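Local coordinates for 5-cytosine DNA methyltransferase (Entamoeba histolytica, PDB 3QV2), which probably transfers methyl groups from S-adenosyl-L-methionine to carbon 5 of cytosine in tRNA or DNA, as a Dnmt2-type enzyme of the C5-methyltransferase family, at residues Ile39-Asn44 / Lys62-Ile67; Trp80-Pro85 / His110-Ile115; Ile126-Val131 / Tyr173-Arg178. One frame throughout, in Å; residues are numbered along the deposited sequence.

Contact 1: residues Ile39-Asn44 / Lys62-Ile67; sequences IPFDIN and KNLDSI. With SAH (S-adenosyl-L-homocysteine), chain B; SO4 (sulfate ion), chain C.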
loop_
_atom_site.group_PDB
_atom_site.type_symbol
_atom_site.label_atom_id
_atom_site.label_comp_id
_atom_site.label_asym_id
_atom_site.label_seq_id
_atom_site.Cartn_x
_atom_site.Cartn_y
_atom_site.Cartn_z
ATOM N N ILE A 39 -12.347 0.648 -11.914
ATOM C CA ILE A 39 -11.883 1.622 -12.899
ATOM C C ILE A 39 -10.710 2.409 -12.327
ATOM O O ILE A 39 -10.901 3.385 -11.602
ATOM C CB ILE A 39 -12.993 2.601 -13.327
ATOM C CG1 ILE A 39 -14.109 1.861 -14.071
ATOM C CG2 ILE A 39 -12.424 3.692 -14.216
ATOM C CD1 ILE A 39 -15.039 1.076 -13.172
ATOM N N PRO A 40 -9.485 1.976 -12.652
ATOM C CA PRO A 40 -8.244 2.542 -12.115
ATOM C C PRO A 40 -7.839 3.854 -12.783
ATOM O O PRO A 40 -7.931 3.980 -14.004
ATOM C CB PRO A 40 -7.213 1.458 -12.433
ATOM C CG PRO A 40 -7.731 0.813 -13.666
ATOM C CD PRO A 40 -9.230 0.840 -13.553
ATOM N N PHE A 41 -7.399 4.815 -11.976
ATOM C CA PHE A 41 -6.865 6.078 -12.477
ATOM C C PHE A 41 -5.450 6.285 -11.948
ATOM O O PHE A 41 -5.222 6.250 -10.739
ATOM C CB PHE A 41 -7.745 7.254 -12.040
ATOM C CG PHE A 41 -8.992 7.426 -12.859
ATOM C CD1 PHE A 41 -9.061 8.396 -13.846
ATOM C CD2 PHE A 41 -10.101 6.629 -12.634
ATOM C CE1 PHE A 41 -10.209 8.562 -14.597
ATOM C CE2 PHE A 41 -11.252 6.788 -13.383
ATOM C CZ PHE A 41 -11.306 7.756 -14.365
ATOM N N ASP A 42 -4.502 6.500 -12.855
ATOM C CA ASP A 42 -3.126 6.786 -12.466
ATOM C C ASP A 42 -2.320 7.265 -13.671
ATOM O O ASP A 42 -2.524 6.796 -14.791
ATOM C CB ASP A 42 -2.474 5.556 -11.829
ATOM C CG ASP A 42 -1.265 5.908 -10.983
ATOM O OD1 ASP A 42 -0.401 6.668 -11.464
ATOM O OD2 ASP A 42 -1.185 5.432 -9.830
ATOM N N ILE A 43 -1.412 8.206 -13.433
ATOM C CA ILE A 43 -0.626 8.805 -14.506
ATOM C C ILE A 43 0.751 8.163 -14.653
ATOM O O ILE A 43 1.493 8.478 -15.585
ATOM C CB ILE A 43 -0.449 10.316 -14.285
ATOM C CG1 ILE A 43 0.304 10.577 -12.979
ATOM C CG2 ILE A 43 -1.799 11.010 -14.269
ATOM C CD1 ILE A 43 0.509 12.046 -12.670
ATOM N N ASN A 44 1.091 7.268 -13.731
ATOM C CA ASN A 44 2.386 6.595 -13.762
ATOM C C ASN A 44 2.409 5.469 -14.793
ATOM O O ASN A 44 1.799 4.417 -14.591
ATOM C CB ASN A 44 2.738 6.055 -12.373
ATOM C CG ASN A 44 4.188 5.628 -12.262
ATOM O OD1 ASN A 44 4.550 4.517 -12.648
ATOM N ND2 ASN A 44 5.026 6.510 -11.730
ATOM N N LYS A 62 -6.192 10.214 -17.090
ATOM C CA LYS A 62 -6.714 11.555 -16.861
ATOM C C LYS A 62 -6.230 12.078 -15.512
ATOM O O LYS A 62 -6.458 11.449 -14.479
ATOM C CB LYS A 62 -8.244 11.549 -16.913
ATOM C CG LYS A 62 -8.880 12.917 -16.736
ATOM C CD LYS A 62 -8.432 13.879 -17.825
ATOM C CE LYS A 62 -9.063 15.252 -17.649
ATOM N NZ LYS A 62 -8.710 16.180 -18.761
ATOM N N ASN A 63 -5.560 13.226 -15.524
ATOM C CA ASN A 63 -4.989 13.785 -14.301
ATOM C C ASN A 63 -6.059 14.109 -13.263
ATOM O O ASN A 63 -7.031 14.803 -13.556
ATOM C CB ASN A 63 -4.160 15.034 -14.611
ATOM C CG ASN A 63 -3.148 15.345 -13.526
ATOM O OD1 ASN A 63 -3.506 15.776 -12.431
ATOM N ND2 ASN A 63 -1.873 15.131 -13.829
ATOM N N LEU A 64 -5.870 13.601 -12.049
ATOM C CA LEU A 64 -6.859 13.744 -10.986
ATOM C C LEU A 64 -6.902 15.152 -10.401
ATOM O O LEU A 64 -7.762 15.460 -9.573
ATOM C CB LEU A 64 -6.612 12.715 -9.879
ATOM C CG LEU A 64 -7.226 11.326 -10.073
ATOM C CD1 LEU A 64 -7.124 10.876 -11.517
ATOM C CD2 LEU A 64 -6.579 10.307 -9.147
ATOM N N ASP A 65 -5.979 16.003 -10.832
ATOM C CA ASP A 65 -5.960 17.391 -10.380
ATOM C C ASP A 65 -7.136 18.179 -10.942
ATOM O O ASP A 65 -7.623 19.115 -10.310
ATOM C CB ASP A 65 -4.653 18.081 -10.784
ATOM C CG ASP A 65 -3.453 17.551 -10.026
ATOM O OD1 ASP A 65 -3.646 16.881 -8.991
ATOM O OD2 ASP A 65 -2.314 17.818 -10.463
ATOM N N SER A 66 -7.593 17.797 -12.132
ATOM C CA SER A 66 -8.580 18.595 -12.852
ATOM C C SER A 66 -9.725 17.784 -13.454
ATOM O O SER A 66 -10.558 18.334 -14.172
ATOM C CB SER A 66 -7.892 19.395 -13.961
ATOM O OG SER A 66 -7.310 18.528 -14.922
ATOM N N ILE A 67 -9.769 16.486 -13.170
ATOM C CA ILE A 67 -10.816 15.635 -13.734
ATOM C C ILE A 67 -12.209 16.173 -13.399
ATOM O O ILE A 67 -12.484 16.555 -12.260
ATOM C CB ILE A 67 -10.684 14.166 -13.280
ATOM C CG1 ILE A 67 -11.675 13.283 -14.044
ATOM C CG2 ILE A 67 -10.892 14.049 -11.779
ATOM C CD1 ILE A 67 -11.492 11.799 -13.804
HETATM N N SAH B . -1.876 1.979 -3.677
HETATM C CA SAH B . -1.261 1.811 -4.980
HETATM C CB SAH B . -0.206 2.882 -5.225
HETATM C CG SAH B . -0.354 4.221 -4.545
HETATM S SD SAH B . 0.966 5.426 -4.793
HETATM C C SAH B . -0.672 0.426 -5.079
HETATM O O SAH B . 0.314 0.217 -5.841
HETATM O OXT SAH B . -1.175 -0.531 -4.398
HETATM C "C5'" SAH B . 0.269 6.936 -5.428
HETATM C "C4'" SAH B . -0.068 7.001 -6.872
HETATM O "O4'" SAH B . -0.824 8.139 -7.096
HETATM C "C3'" SAH B . 1.160 7.131 -7.659
HETATM O "O3'" SAH B . 1.363 5.980 -8.404
HETATM C "C2'" SAH B . 0.989 8.263 -8.534
HETATM O "O2'" SAH B . 1.303 7.908 -9.835
HETATM C "C1'" SAH B . -0.431 8.610 -8.424
HETATM N N9 SAH B . -0.655 10.007 -8.663
HETATM C C8 SAH B . -0.035 11.084 -8.164
HETATM N N7 SAH B . -0.620 12.167 -8.702
HETATM C C5 SAH B . -1.604 11.757 -9.538
HETATM C C6 SAH B . -2.518 12.434 -10.349
HETATM N N6 SAH B . -2.528 13.875 -10.405
HETATM N N1 SAH B . -3.386 11.707 -11.075
HETATM C C2 SAH B . -3.395 10.368 -11.040
HETATM N N3 SAH B . -2.529 9.699 -10.270
HETATM C C4 SAH B . -1.632 10.364 -9.518
HETATM S S SO4 C . -11.944 17.834 -19.712
HETATM O O1 SO4 C . -10.533 18.195 -19.826
HETATM O O2 SO4 C . -12.387 18.067 -18.342
HETATM O O3 SO4 C . -12.738 18.650 -20.628
HETATM O O4 SO4 C . -12.108 16.421 -20.044
#
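Phe41, on strand 36-41, packs its CB and the CD1-CE1-CZ side of its ring against the loop 62-67. Its CB lies 3.7 Å from Leu64 CD1, and farther out CE1 meets Ile67 CD1 at 3.6 Å, the isoleucine crossing the phenylalanine at about a right angle. The carbonyl O of Lys62 sits near the ring plane at the edge. From Lys62 the long chain runs away from Phe41, and NZ binds a sulfate probably left from crystallisation. Next comes Asp42, turned to the S-adenosyl-L-homocysteine. Asp42 OD1 accepts from O2' of the ligand at 2.7 Å and Asp42 OD2 from O3' at 3.0 Å. This acidic residue just beyond the second strand, gripping both ribose hydroxyls, is the hallmark of class I methyltransferases with their Rossmann-like fold. OD1 is also taken by the backbone N of Asn44 in an Asx turn (168° at the hydrogen), while OD2 receives Gly19 N, so both carboxylate oxygens are doubly held. Ile43 follows with CD1 and CG2 under one side of the adenine, CG2 3.6 Å from N1 of the ligand; Leu64 CD2 lies on the opposite side of the base. Across from Ile43, the Asn63 carboxamide reads the adenine edge: OD1 accepts from N6 of the ligand at 2.9 Å and, on a lone pair in its carbonyl plane, from Asp65 N, forming a second Asx turn that steadies the group. Beside it, Leu64 N donates a hydrogen bond to N1 of the ligand at 3.3 Å. Asn44 ends the segment as N-cap of helix 45-55, its OD1 accepting from Ala47 N, and lays CB against O2' of the ligand.

Contact 2: residues Trp80-Pro85 / His110-Ile115; sequences WFMSPP and HLYRDI. With SAH (S-adenosyl-L-homocysteine), chain B.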
loop_
_atom_site.group_PDB
_atom_site.type_symbol
_atom_site.label_atom_id
_atom_site.label_comp_id
_atom_site.label_asym_id
_atom_site.label_seq_id
_atom_site.Cartn_x
_atom_site.Cartn_y
_atom_site.Cartn_z
ATOM N N TRP A 80 -15.346 4.351 -3.697
ATOM C CA TRP A 80 -14.066 5.012 -3.912
ATOM C C TRP A 80 -12.954 4.317 -3.135
ATOM O O TRP A 80 -12.985 4.263 -1.907
ATOM C CB TRP A 80 -14.133 6.477 -3.478
ATOM C CG TRP A 80 -14.811 7.393 -4.449
ATOM C CD1 TRP A 80 -15.583 7.038 -5.518
ATOM C CD2 TRP A 80 -14.770 8.822 -4.441
ATOM N NE1 TRP A 80 -16.029 8.161 -6.172
ATOM C CE2 TRP A 80 -15.539 9.275 -5.528
ATOM C CE3 TRP A 80 -14.154 9.772 -3.615
ATOM C CZ2 TRP A 80 -15.715 10.624 -5.818
ATOM C CZ3 TRP A 80 -14.326 11.114 -3.900
ATOM C CH2 TRP A 80 -15.100 11.528 -4.992
ATOM N N PHE A 81 -11.977 3.780 -3.859
ATOM C CA PHE A 81 -10.751 3.281 -3.245
ATOM C C PHE A 81 -9.616 4.221 -3.614
ATOM O O PHE A 81 -9.502 4.640 -4.767
ATOM C CB PHE A 81 -10.426 1.865 -3.725
ATOM C CG PHE A 81 -11.319 0.806 -3.148
ATOM C CD1 PHE A 81 -12.262 1.123 -2.188
ATOM C CD2 PHE A 81 -11.206 -0.512 -3.559
ATOM C CE1 PHE A 81 -13.080 0.149 -1.654
ATOM C CE2 PHE A 81 -12.023 -1.491 -3.028
ATOM C CZ PHE A 81 -12.961 -1.158 -2.074
ATOM N N MET A 82 -8.774 4.556 -2.642
ATOM C CA MET A 82 -7.683 5.485 -2.908
ATOM C C MET A 82 -6.575 5.464 -1.861
ATOM O O MET A 82 -6.827 5.349 -0.661
ATOM C CB MET A 82 -8.221 6.911 -3.037
ATOM C CG MET A 82 -8.734 7.496 -1.733
ATOM S SD MET A 82 -9.185 9.234 -1.890
ATOM C CE MET A 82 -10.410 9.149 -3.189
ATOM N N SER A 83 -5.343 5.579 -2.340
ATOM C CA SER A 83 -4.195 5.826 -1.481
ATOM C C SER A 83 -3.392 6.972 -2.082
ATOM O O SER A 83 -2.458 6.751 -2.855
ATOM C CB SER A 83 -3.337 4.570 -1.338
ATOM O OG SER A 83 -2.956 4.067 -2.603
ATOM N N PRO A 84 -3.774 8.210 -1.740
ATOM C CA PRO A 84 -3.194 9.432 -2.306
ATOM C C PRO A 84 -1.692 9.515 -2.073
ATOM O O PRO A 84 -1.189 8.882 -1.146
ATOM C CB PRO A 84 -3.904 10.546 -1.528
ATOM C CG PRO A 84 -5.178 9.927 -1.050
ATOM C CD PRO A 84 -4.827 8.504 -0.752
ATOM N N PRO A 85 -0.981 10.289 -2.907
ATOM C CA PRO A 85 0.453 10.510 -2.706
ATOM C C PRO A 85 0.733 10.879 -1.253
ATOM O O PRO A 85 0.011 11.696 -0.680
ATOM C CB PRO A 85 0.750 11.692 -3.628
ATOM C CG PRO A 85 -0.246 11.555 -4.728
ATOM C CD PRO A 85 -1.495 11.018 -4.080
ATOM N N HIS A 110 -9.007 17.964 -4.676
ATOM C CA HIS A 110 -9.926 18.161 -5.787
ATOM C C HIS A 110 -11.110 17.204 -5.699
ATOM O O HIS A 110 -12.262 17.611 -5.845
ATOM C CB HIS A 110 -9.193 17.960 -7.114
ATOM C CG HIS A 110 -10.092 17.991 -8.311
ATOM N ND1 HIS A 110 -10.893 19.071 -8.611
ATOM C CD2 HIS A 110 -10.315 17.075 -9.282
ATOM C CE1 HIS A 110 -11.572 18.820 -9.717
ATOM N NE2 HIS A 110 -11.240 17.615 -10.144
ATOM N N LEU A 111 -10.817 15.931 -5.456
ATOM C CA LEU A 111 -11.851 14.904 -5.401
ATOM C C LEU A 111 -12.909 15.184 -4.337
ATOM O O LEU A 111 -14.098 14.966 -4.564
ATOM C CB LEU A 111 -11.233 13.523 -5.170
ATOM C CG LEU A 111 -10.304 13.008 -6.270
ATOM C CD1 LEU A 111 -9.766 11.626 -5.924
ATOM C CD2 LEU A 111 -11.022 12.985 -7.610
ATOM N N TYR A 112 -12.476 15.668 -3.177
ATOM C CA TYR A 112 -13.394 15.894 -2.063
ATOM C C TYR A 112 -14.009 17.294 -2.059
ATOM O O TYR A 112 -15.156 17.470 -1.647
ATOM C CB TYR A 112 -12.713 15.583 -0.726
ATOM C CG TYR A 112 -12.441 14.109 -0.522
ATOM C CD1 TYR A 112 -13.422 13.267 -0.016
ATOM C CD2 TYR A 112 -11.206 13.556 -0.842
ATOM C CE1 TYR A 112 -13.182 11.919 0.168
ATOM C CE2 TYR A 112 -10.958 12.207 -0.660
ATOM C CZ TYR A 112 -11.952 11.394 -0.154
ATOM O OH TYR A 112 -11.718 10.048 0.032
ATOM N N ARG A 113 -13.252 18.285 -2.518
ATOM C CA ARG A 113 -13.761 19.652 -2.604
ATOM C C ARG A 113 -14.715 19.818 -3.780
ATOM O O ARG A 113 -15.818 20.343 -3.630
ATOM C CB ARG A 113 -12.616 20.652 -2.771
ATOM C CG ARG A 113 -11.781 20.907 -1.529
ATOM C CD ARG A 113 -10.628 21.838 -1.871
ATOM N NE ARG A 113 -9.845 22.223 -0.701
ATOM C CZ ARG A 113 -8.693 22.881 -0.763
ATOM N NH1 ARG A 113 -8.187 23.220 -1.942
ATOM N NH2 ARG A 113 -8.041 23.195 0.347
ATOM N N ASP A 114 -14.280 19.365 -4.951
ATOM C CA ASP A 114 -14.948 19.712 -6.198
ATOM C C ASP A 114 -15.877 18.632 -6.753
ATOM O O ASP A 114 -16.770 18.931 -7.544
ATOM C CB ASP A 114 -13.907 20.098 -7.252
ATOM C CG ASP A 114 -12.952 21.169 -6.760
ATOM O OD1 ASP A 114 -13.379 22.024 -5.957
ATOM O OD2 ASP A 114 -11.773 21.155 -7.171
ATOM N N ILE A 115 -15.673 17.385 -6.344
ATOM C CA ILE A 115 -16.448 16.278 -6.899
ATOM C C ILE A 115 -17.523 15.749 -5.952
ATOM O O ILE A 115 -18.719 15.870 -6.223
ATOM C CB ILE A 115 -15.542 15.103 -7.316
ATOM C CG1 ILE A 115 -14.419 15.592 -8.231
ATOM C CG2 ILE A 115 -16.363 14.013 -7.990
ATOM C CD1 ILE A 115 -14.911 16.222 -9.514
HETATM N N SAH B . -1.876 1.979 -3.677
HETATM C CA SAH B . -1.261 1.811 -4.980
HETATM C CB SAH B . -0.206 2.882 -5.225
HETATM C CG SAH B . -0.354 4.221 -4.545
HETATM S SD SAH B . 0.966 5.426 -4.793
HETATM C C SAH B . -0.672 0.426 -5.079
HETATM O O SAH B . 0.314 0.217 -5.841
HETATM O OXT SAH B . -1.175 -0.531 -4.398
HETATM C "C5'" SAH B . 0.269 6.936 -5.428
HETATM C "C4'" SAH B . -0.068 7.001 -6.872
HETATM O "O4'" SAH B . -0.824 8.139 -7.096
HETATM C "C3'" SAH B . 1.160 7.131 -7.659
HETATM O "O3'" SAH B . 1.363 5.980 -8.404
HETATM C "C2'" SAH B . 0.989 8.263 -8.534
HETATM O "O2'" SAH B . 1.303 7.908 -9.835
HETATM C "C1'" SAH B . -0.431 8.610 -8.424
HETATM N N9 SAH B . -0.655 10.007 -8.663
HETATM C C8 SAH B . -0.035 11.084 -8.164
HETATM N N7 SAH B . -0.620 12.167 -8.702
HETATM C C5 SAH B . -1.604 11.757 -9.538
HETATM C C6 SAH B . -2.518 12.434 -10.349
HETATM N N6 SAH B . -2.528 13.875 -10.405
HETATM N N1 SAH B . -3.386 11.707 -11.075
HETATM C C2 SAH B . -3.395 10.368 -11.040
HETATM N N3 SAH B . -2.529 9.699 -10.270
HETATM C C4 SAH B . -1.632 10.364 -9.518
#
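Trp80 and Met82, on the central strand 79-82 of the Rossmann-like sheet, carry the packing against Leu111, Tyr112 and Ile115 of helix 106-115. The short axes run at 147°, roughly antiparallel, and their closest approach is 12.7 Å, a gap filled mainly by side chains. Trp80 points the far edge of its six-membered ring at the helix: CH2 comes within 3.6 Å of the Leu111 carbonyl O in the indole plane, and CZ2 touches Ile115 CG2. The same ring stands edge-on over the face of Tyr112 in a T-shaped pair, centroids 5.8 Å apart and planes at 74°, with CZ3 offset toward the tyrosine rim. Beyond Met82 the strand opens into the Ser83-Pro84-Pro85 loop that leads to the predicted catalytic Cys86; there Ser83 OG accepts from the amino N of S-adenosyl-L-homocysteine at 2.6 Å. The Met82 chain bends at its last torsion, which places CE 3.7 Å from Leu111 CD1, while SD lies at the edge of the Tyr112 ring, a Met-aromatic contact. Met82 SD is 3.3 Å from Tyr112 OH, a buried hydroxyl with no hydrogen-bond partner in the model.

Contact 3: residues Ile126-Val131 / Tyr173-Arg178; sequences IFIENV and YYVMAR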
loop_
_atom_site.group_PDB
_atom_site.type_symbol
_atom_site.label_atom_id
_atom_site.label_comp_id
_atom_site.label_asym_id
_atom_site.label_seq_id
_atom_site.Cartn_x
_atom_site.Cartn_y
_atom_site.Cartn_z
ATOM N N ILE A 126 -16.202 4.461 1.008
ATOM C CA ILE A 126 -14.918 5.069 0.684
ATOM C C ILE A 126 -13.818 4.474 1.553
ATOM O O ILE A 126 -13.982 4.326 2.765
ATOM C CB ILE A 126 -14.933 6.590 0.899
ATOM C CG1 ILE A 126 -16.062 7.241 0.102
ATOM C CG2 ILE A 126 -13.588 7.195 0.516
ATOM C CD1 ILE A 126 -16.105 8.744 0.240
ATOM N N PHE A 127 -12.695 4.138 0.929
ATOM C CA PHE A 127 -11.549 3.615 1.659
ATOM C C PHE A 127 -10.291 4.396 1.300
ATOM O O PHE A 127 -9.920 4.492 0.130
ATOM C CB PHE A 127 -11.352 2.126 1.363
ATOM C CG PHE A 127 -10.318 1.469 2.231
ATOM C CD1 PHE A 127 -10.691 0.770 3.367
ATOM C CD2 PHE A 127 -8.974 1.552 1.914
ATOM C CE1 PHE A 127 -9.743 0.164 4.169
ATOM C CE2 PHE A 127 -8.021 0.951 2.711
ATOM C CZ PHE A 127 -8.406 0.255 3.841
ATOM N N ILE A 128 -9.643 4.960 2.312
ATOM C CA ILE A 128 -8.423 5.726 2.100
ATOM C C ILE A 128 -7.247 5.083 2.821
ATOM O O ILE A 128 -7.378 4.620 3.952
ATOM C CB ILE A 128 -8.573 7.177 2.590
ATOM C CG1 ILE A 128 -9.895 7.770 2.105
ATOM C CG2 ILE A 128 -7.396 8.021 2.124
ATOM C CD1 ILE A 128 -10.147 9.183 2.590
ATOM N N GLU A 129 -6.097 5.054 2.158
ATOM C CA GLU A 129 -4.885 4.515 2.759
ATOM C C GLU A 129 -3.748 5.520 2.614
ATOM O O GLU A 129 -3.574 6.122 1.556
ATOM C CB GLU A 129 -4.514 3.176 2.115
ATOM C CG GLU A 129 -3.363 2.441 2.792
ATOM C CD GLU A 129 -2.000 2.951 2.364
ATOM O OE1 GLU A 129 -1.926 3.687 1.357
ATOM O OE2 GLU A 129 -1.001 2.615 3.033
ATOM N N ASN A 130 -2.982 5.701 3.684
ATOM C CA ASN A 130 -1.871 6.646 3.672
ATOM C C ASN A 130 -0.919 6.406 4.837
ATOM O O ASN A 130 -1.039 5.409 5.551
ATOM C CB ASN A 130 -2.394 8.085 3.708
ATOM C CG ASN A 130 -1.567 9.029 2.857
ATOM O OD1 ASN A 130 -0.568 9.586 3.313
ATOM N ND2 ASN A 130 -1.982 9.215 1.610
ATOM N N VAL A 131 0.028 7.320 5.021
ATOM C CA VAL A 131 0.962 7.240 6.138
ATOM C C VAL A 131 0.340 7.839 7.397
ATOM O O VAL A 131 -0.553 8.682 7.308
ATOM C CB VAL A 131 2.290 7.958 5.816
ATOM C CG1 VAL A 131 3.030 7.224 4.710
ATOM C CG2 VAL A 131 2.030 9.401 5.419
ATOM N N TYR A 173 -2.007 4.406 7.947
ATOM C CA TYR A 173 -3.260 4.986 8.402
ATOM C C TYR A 173 -4.375 4.614 7.434
ATOM O O TYR A 173 -4.201 4.692 6.216
ATOM C CB TYR A 173 -3.120 6.505 8.509
ATOM C CG TYR A 173 -4.365 7.228 8.972
ATOM C CD1 TYR A 173 -5.001 6.875 10.154
ATOM C CD2 TYR A 173 -4.888 8.281 8.236
ATOM C CE1 TYR A 173 -6.134 7.541 10.582
ATOM C CE2 TYR A 173 -6.019 8.955 8.656
ATOM C CZ TYR A 173 -6.637 8.581 9.829
ATOM O OH TYR A 173 -7.762 9.250 10.251
ATOM N N TYR A 174 -5.515 4.201 7.979
ATOM C CA TYR A 174 -6.636 3.749 7.160
ATOM C C TYR A 174 -7.939 4.456 7.518
ATOM O O TYR A 174 -8.324 4.512 8.686
ATOM C CB TYR A 174 -6.822 2.239 7.302
ATOM C CG TYR A 174 -5.594 1.430 6.948
ATOM C CD1 TYR A 174 -5.329 1.077 5.633
ATOM C CD2 TYR A 174 -4.704 1.016 7.930
ATOM C CE1 TYR A 174 -4.211 0.337 5.304
ATOM C CE2 TYR A 174 -3.581 0.275 7.611
ATOM C CZ TYR A 174 -3.341 -0.063 6.294
ATOM O OH TYR A 174 -2.230 -0.799 5.965
ATOM N N VAL A 175 -8.619 4.984 6.506
ATOM C CA VAL A 175 -9.898 5.651 6.715
ATOM C C VAL A 175 -11.028 4.864 6.060
ATOM O O VAL A 175 -10.960 4.527 4.880
ATOM C CB VAL A 175 -9.892 7.083 6.150
ATOM C CG1 VAL A 175 -11.245 7.738 6.366
ATOM C CG2 VAL A 175 -8.791 7.904 6.800
ATOM N N MET A 176 -12.062 4.571 6.840
ATOM C CA MET A 176 -13.223 3.844 6.343
ATOM C C MET A 176 -14.481 4.689 6.487
ATOM O O MET A 176 -14.970 4.910 7.595
ATOM C CB MET A 176 -13.381 2.522 7.093
ATOM C CG MET A 176 -12.274 1.521 6.811
ATOM S SD MET A 176 -11.983 0.412 8.202
ATOM C CE MET A 176 -11.273 1.554 9.385
ATOM N N ALA A 177 -14.999 5.163 5.359
ATOM C CA ALA A 177 -16.163 6.037 5.364
ATOM C C ALA A 177 -17.312 5.439 4.563
ATOM O O ALA A 177 -17.099 4.827 3.518
ATOM C CB ALA A 177 -15.794 7.410 4.821
ATOM N N ARG A 178 -18.528 5.619 5.064
ATOM C CA ARG A 178 -19.719 5.132 4.380
ATOM C C ARG A 178 -20.960 5.863 4.883
ATOM O O ARG A 178 -20.911 6.562 5.895
ATOM C CB ARG A 178 -19.869 3.621 4.562
ATOM C CG ARG A 178 -20.244 3.192 5.968
ATOM C CD ARG A 178 -20.121 1.690 6.133
ATOM N NE ARG A 178 -20.885 1.201 7.277
ATOM C CZ ARG A 178 -20.826 -0.044 7.735
ATOM N NH1 ARG A 178 -20.030 -0.925 7.149
ATOM N NH2 ARG A 178 -21.558 -0.406 8.781
HETATM O O HOH W 1 -1.034 -0.814 3.499
#
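Ile126 and Ala177, Ile128 and Val175, and Asn130 and Tyr173 are the three hydrogen-bonded pairs of an antiparallel ladder, each exchanging two backbone bonds. The shortest runs from Ile126 N to Ala177 O at 2.7 Å; Tyr173 N to Asn130 O follows at 2.8 Å. The reversed strand 172-178 thus joins the parallel part of the Rossmann-like sheet, as in other class I methyltransferases. Glu129-Asn130-Val131 matches the Glu-Asn-Val motif of C5-methyltransferases, whose glutamate contacts the target cytosine in relatives, and the Asn130 side chain touches the predicted catalytic Cys86. Asn130 OD1 folds back to accept from Val131 N at 2.9 Å, the donor tilted out of the carbonyl plane.

On the sheet face of Ile126, Ile128 and Ala177, Ile128 and Val175 lie side by side with CB atoms 3.8 Å apart. Tyr173 extends from this face, and Tyr173 OH is hydrogen-bonded to Asp156 OD2 on strand 153-159. The other face carries Phe127, Glu129, Tyr174 and Met176. Phe127 has the Val175 carbonyl O over one face of its ring, Met176 CG alongside, 3.9 Å from Phe127 CD1, and CZ obliquely against Tyr174 CD1. Glu129 lies beside Tyr174, its carboxylate turned 57° from the ring and its CG 3.4 Å from CE1. A water donates to Tyr174 OH at 2.7 Å and, weakly, to Glu129 OE2 at 3.5 Å.

In the fold
Following the chain, contact 1 closes first, turning strand 36-41 through helix 45-55 back to the loop 62-67. Contact 2 then packs strand 79-82 against helix 106-115, the helix of the crossover that goes on to strand 125-130, and contact 3 closes the longer excursion from strand 125-130 through helix 138-149 and strand 153-159 to strand 172-178. The three loops lie in series; none nests or crosses. Contacts 1 and 2 meet where Ile67 O accepts from His110 NE2, and both touch the cofactor product. Contacts 2 and 3 share neighbouring strands, joined by bonds such as Met82 O to Glu129 N. Contacts 1 and 3, with centres about 19 Å apart, are linked through the common sheet.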